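Local atomic coordinates of Pab-dependent poly(a)-specific ribonuclease subunit PAN2 (PDB entry 4CZX), a protein that probably serves as the catalytic subunit of the PAN2-PAN3 deadenylation complex, shortening mRNA poly(A) tails, and is represented here by its N-terminal WD40 domain. Residues A[189-194]-A[223-228]; A[206-211]-A[244-249]. One frame throughout, in Å; residues are numbered along the deposited sequence.

Contact 1. Residues A[189-194]-A[223-228]; sequences QAHGAF and DPYVKV
His191 points its ND1 at Asp223, giving its proton to OD2 over 2.9 Å in an almost perfectly straight bond (179°). OD2 accepts on its anti lone pair and itself lies in the imidazole plane, and the two flat groups lie within 19° of each other. The histidine CG is anti to the carbonyl carbon, beside the backbone N (chi1 -53°), which starts the ring off toward Asp223. Lys227 takes one face of the same ring: its CG sits 4.0 Å from the His191 centroid, a CH-pi contact. The lysine chain, bent at each of its outer torsions, brings NZ to 3.2 Å from Ala190 O, a weak hydrogen bond. The other ring nitrogen, NE2, is hydrogen-bonded to Thr207 OG1 of strand 204-210, so both nitrogens are engaged and the ring has little freedom to flip. This trio matches three members of the Asp-His-Ser/Thr-Trp structural tetrad of WD40 repeats, consistent with a WD40 blade. Further out, water 1 donates to Asp223 OD2 at 2.6 Å, a second donor for OD2 beside His191, and accepts from Gly192 N. Tyr225 lays its ring against Asp223, whose CB stands 3.5 Å above the ring plane toward the rim. Within the loop, Gln189 NE2 donates to His191 O at 2.9 Å, standing above the carbonyl plane.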
# COMPACT_ATOMS: atom_id res chain seq x y z
N GLN A 189 -0.22 11.33 52.51
CA GLN A 189 -1.12 10.22 52.23
C GLN A 189 -2.47 10.75 51.78
O GLN A 189 -3.30 11.14 52.60
CB GLN A 189 -1.29 9.32 53.46
CG GLN A 189 -2.07 8.07 53.16
CD GLN A 189 -1.27 7.08 52.35
OE1 GLN A 189 -0.18 6.69 52.75
NE2 GLN A 189 -1.80 6.69 51.20
N ALA A 190 -2.70 10.79 50.47
CA ALA A 190 -3.92 11.39 49.95
C ALA A 190 -5.07 10.39 49.92
O ALA A 190 -6.12 10.63 50.51
CB ALA A 190 -3.66 11.97 48.56
N HIS A 191 -4.87 9.28 49.23
CA HIS A 191 -5.91 8.26 49.15
C HIS A 191 -5.33 6.87 49.39
O HIS A 191 -4.12 6.70 49.40
CB HIS A 191 -6.61 8.33 47.78
CG HIS A 191 -7.12 9.70 47.45
ND1 HIS A 191 -8.43 10.09 47.68
CD2 HIS A 191 -6.49 10.79 46.94
CE1 HIS A 191 -8.58 11.35 47.31
NE2 HIS A 191 -7.42 11.80 46.86
N GLY A 192 -6.21 5.90 49.62
CA GLY A 192 -5.78 4.58 50.03
C GLY A 192 -4.97 3.76 49.02
O GLY A 192 -4.03 3.09 49.41
N ALA A 193 -5.34 3.81 47.74
CA ALA A 193 -4.67 2.97 46.74
C ALA A 193 -4.36 3.69 45.43
O ALA A 193 -3.43 3.30 44.71
CB ALA A 193 -5.52 1.74 46.44
N PHE A 194 -5.16 4.69 45.08
CA PHE A 194 -4.92 5.40 43.82
C PHE A 194 -5.39 6.84 43.85
O PHE A 194 -6.27 7.23 44.61
CB PHE A 194 -5.59 4.69 42.63
CG PHE A 194 -7.09 4.79 42.63
CD1 PHE A 194 -7.86 3.87 43.35
CD2 PHE A 194 -7.74 5.78 41.90
CE1 PHE A 194 -9.25 3.96 43.36
CE2 PHE A 194 -9.12 5.87 41.90
CZ PHE A 194 -9.88 4.96 42.64
N ASP A 223 -13.58 8.37 46.22
CA ASP A 223 -13.89 8.93 47.54
C ASP A 223 -14.89 10.08 47.49
O ASP A 223 -14.93 10.83 46.51
CB ASP A 223 -12.60 9.40 48.23
CG ASP A 223 -11.75 8.25 48.75
OD1 ASP A 223 -12.32 7.19 49.11
OD2 ASP A 223 -10.52 8.40 48.81
N PRO A 224 -15.69 10.25 48.55
CA PRO A 224 -16.71 11.30 48.64
C PRO A 224 -16.12 12.64 49.05
O PRO A 224 -16.74 13.41 49.81
CB PRO A 224 -17.66 10.77 49.72
CG PRO A 224 -16.75 10.03 50.63
CD PRO A 224 -15.77 9.34 49.71
N TYR A 225 -14.91 12.91 48.58
CA TYR A 225 -14.23 14.15 48.93
C TYR A 225 -13.04 14.38 48.02
O TYR A 225 -12.55 13.46 47.37
CB TYR A 225 -13.75 14.14 50.38
CG TYR A 225 -13.03 12.87 50.78
CD1 TYR A 225 -11.72 12.63 50.38
CD2 TYR A 225 -13.66 11.92 51.58
CE1 TYR A 225 -11.06 11.46 50.74
CE2 TYR A 225 -13.00 10.75 51.95
CZ TYR A 225 -11.70 10.53 51.53
OH TYR A 225 -11.05 9.37 51.89
N VAL A 226 -12.60 15.63 48.00
CA VAL A 226 -11.32 16.01 47.42
C VAL A 226 -10.33 16.20 48.56
O VAL A 226 -10.64 16.87 49.55
CB VAL A 226 -11.44 17.29 46.59
CG1 VAL A 226 -10.06 17.81 46.19
CG2 VAL A 226 -12.30 17.05 45.37
N LYS A 227 -9.14 15.60 48.45
CA LYS A 227 -8.11 15.80 49.46
C LYS A 227 -7.35 17.10 49.18
O LYS A 227 -7.08 17.43 48.04
CB LYS A 227 -7.14 14.63 49.49
CG LYS A 227 -7.69 13.40 50.21
CD LYS A 227 -8.02 13.76 51.67
CE LYS A 227 -7.80 12.57 52.60
NZ LYS A 227 -6.40 12.53 53.09
N VAL A 228 -7.03 17.84 50.25
CA VAL A 228 -6.43 19.17 50.11
C VAL A 228 -5.16 19.30 50.95
O VAL A 228 -5.14 18.93 52.12
CB VAL A 228 -7.42 20.29 50.53
CG1 VAL A 228 -6.80 21.68 50.33
CG2 VAL A 228 -8.74 20.14 49.77
O HOH W 1 -9.19 6.52 49.92

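Contact 2. Residues A[206-211]-A[244-249]; sequences VTCGGS and PLAAHV
Cys208 reaches from strand 204-210 onto the backbone of residues 246-249. Its CB comes first, resting 3.3 Å from Ala246 O and close to Ala247 O as well. With SG anti to the carbonyl carbon (chi1 -58°), the sulfur passes on to lie 3.5 Å from His248 C, and it also has the CB of Ala246 and the CB of Val249, each 3.8 Å away, as apolar neighbours. Next along, Val249 turns both methyls to Val206: CG1 and CG2 each approach Val206 CG2, the first at 3.8 Å, and the two side chains cross obliquely. An alanine in place of Val249 would keep the CB beside the sulfur but would probably open a gap beside Val206, whose CG2 would lose both methyl partners. Farther along, water 2 accepts from Gly209 N at 2.9 Å and lies 2.9 Å from Ala246 O. Val249 also touches Ala259 and Val261 of the neighbouring strand 258-262 in its own sheet. Small and branched side chains packed face to face between the sheets of successive blades, here strand 204-210 against the edge strand 248-251, are characteristic of a beta-propeller.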
# COMPACT_ATOMS: atom_id res chain seq x y z
N VAL A 206 -4.62 19.55 45.33
CA VAL A 206 -5.92 18.90 45.45
C VAL A 206 -5.90 17.58 44.67
O VAL A 206 -5.34 17.49 43.58
CB VAL A 206 -7.08 19.80 44.95
CG1 VAL A 206 -7.41 20.87 45.98
CG2 VAL A 206 -6.74 20.42 43.57
N THR A 207 -6.50 16.53 45.25
CA THR A 207 -6.51 15.24 44.58
C THR A 207 -7.86 14.56 44.67
O THR A 207 -8.64 14.81 45.61
CB THR A 207 -5.46 14.25 45.14
OG1 THR A 207 -5.76 13.96 46.51
CG2 THR A 207 -4.04 14.81 45.00
N CYS A 208 -8.12 13.70 43.69
CA CYS A 208 -9.23 12.76 43.72
C CYS A 208 -8.67 11.34 43.67
O CYS A 208 -7.65 11.11 43.04
CB CYS A 208 -10.17 12.99 42.53
SG CYS A 208 -10.86 14.64 42.43
N GLY A 209 -9.31 10.39 44.32
CA GLY A 209 -8.80 9.04 44.28
C GLY A 209 -9.69 8.09 45.06
O GLY A 209 -10.85 8.41 45.34
N GLY A 210 -9.14 6.93 45.42
CA GLY A 210 -9.89 5.94 46.18
C GLY A 210 -9.04 4.95 46.95
O GLY A 210 -7.81 4.94 46.84
N SER A 211 -9.71 4.10 47.72
CA SER A 211 -9.05 3.22 48.68
C SER A 211 -8.57 1.89 48.12
O SER A 211 -7.70 1.26 48.71
CB SER A 211 -10.01 2.94 49.86
OG SER A 211 -10.30 4.14 50.56
N PRO A 244 -21.32 13.50 45.65
CA PRO A 244 -21.44 12.78 44.36
C PRO A 244 -20.23 11.94 43.96
O PRO A 244 -20.29 11.34 42.89
CB PRO A 244 -21.64 13.92 43.35
CG PRO A 244 -22.24 15.03 44.16
CD PRO A 244 -21.56 14.95 45.48
N LEU A 245 -19.20 11.88 44.81
CA LEU A 245 -17.93 11.16 44.57
C LEU A 245 -17.03 11.92 43.61
O LEU A 245 -17.37 12.13 42.44
CB LEU A 245 -18.17 9.74 44.03
CG LEU A 245 -19.08 8.92 44.93
CD1 LEU A 245 -19.14 7.49 44.44
CD2 LEU A 245 -18.60 9.01 46.39
N ALA A 246 -15.85 12.29 44.09
CA ALA A 246 -14.97 13.20 43.35
C ALA A 246 -14.05 12.45 42.42
O ALA A 246 -13.19 11.69 42.87
CB ALA A 246 -14.17 14.05 44.30
N ALA A 247 -14.21 12.69 41.12
CA ALA A 247 -13.45 12.00 40.08
C ALA A 247 -12.33 12.88 39.54
O ALA A 247 -11.22 12.40 39.27
CB ALA A 247 -14.38 11.55 38.97
N HIS A 248 -12.63 14.17 39.36
CA HIS A 248 -11.65 15.12 38.82
C HIS A 248 -11.71 16.45 39.53
O HIS A 248 -12.75 16.82 40.11
CB HIS A 248 -11.85 15.32 37.32
CG HIS A 248 -11.90 14.04 36.55
ND1 HIS A 248 -10.76 13.33 36.22
CD2 HIS A 248 -12.94 13.30 36.12
CE1 HIS A 248 -11.11 12.22 35.60
NE2 HIS A 248 -12.43 12.18 35.52
N VAL A 249 -10.59 17.16 39.49
CA VAL A 249 -10.48 18.45 40.14
C VAL A 249 -9.46 19.33 39.42
O VAL A 249 -8.42 18.86 38.93
CB VAL A 249 -10.08 18.30 41.63
CG1 VAL A 249 -8.66 17.74 41.77
CG2 VAL A 249 -10.24 19.61 42.39
O HOH W 2 -11.81 11.44 45.41

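How the contacts relate
Both contacts involve the blade formed by strands 194-200, 204-210, 225-230 and 235-241, in which 204-210 and 225-230 are neighbours. Contact 1 ties strand 225-230 to the loop arriving from the preceding blade, whereas contact 2 packs strand 204-210 against the start of the following one. Their centres are about 6 Å apart, and they meet directly: Ala193 N lies 2.9 Å from Gly210 O, a probable hydrogen bond. Contact 1 is only partly buried and relies on polar and charged groups with a water; contact 2, buried throughout and nearer the centre of the chain, is mainly apolar packing, with its water linking backbone atoms.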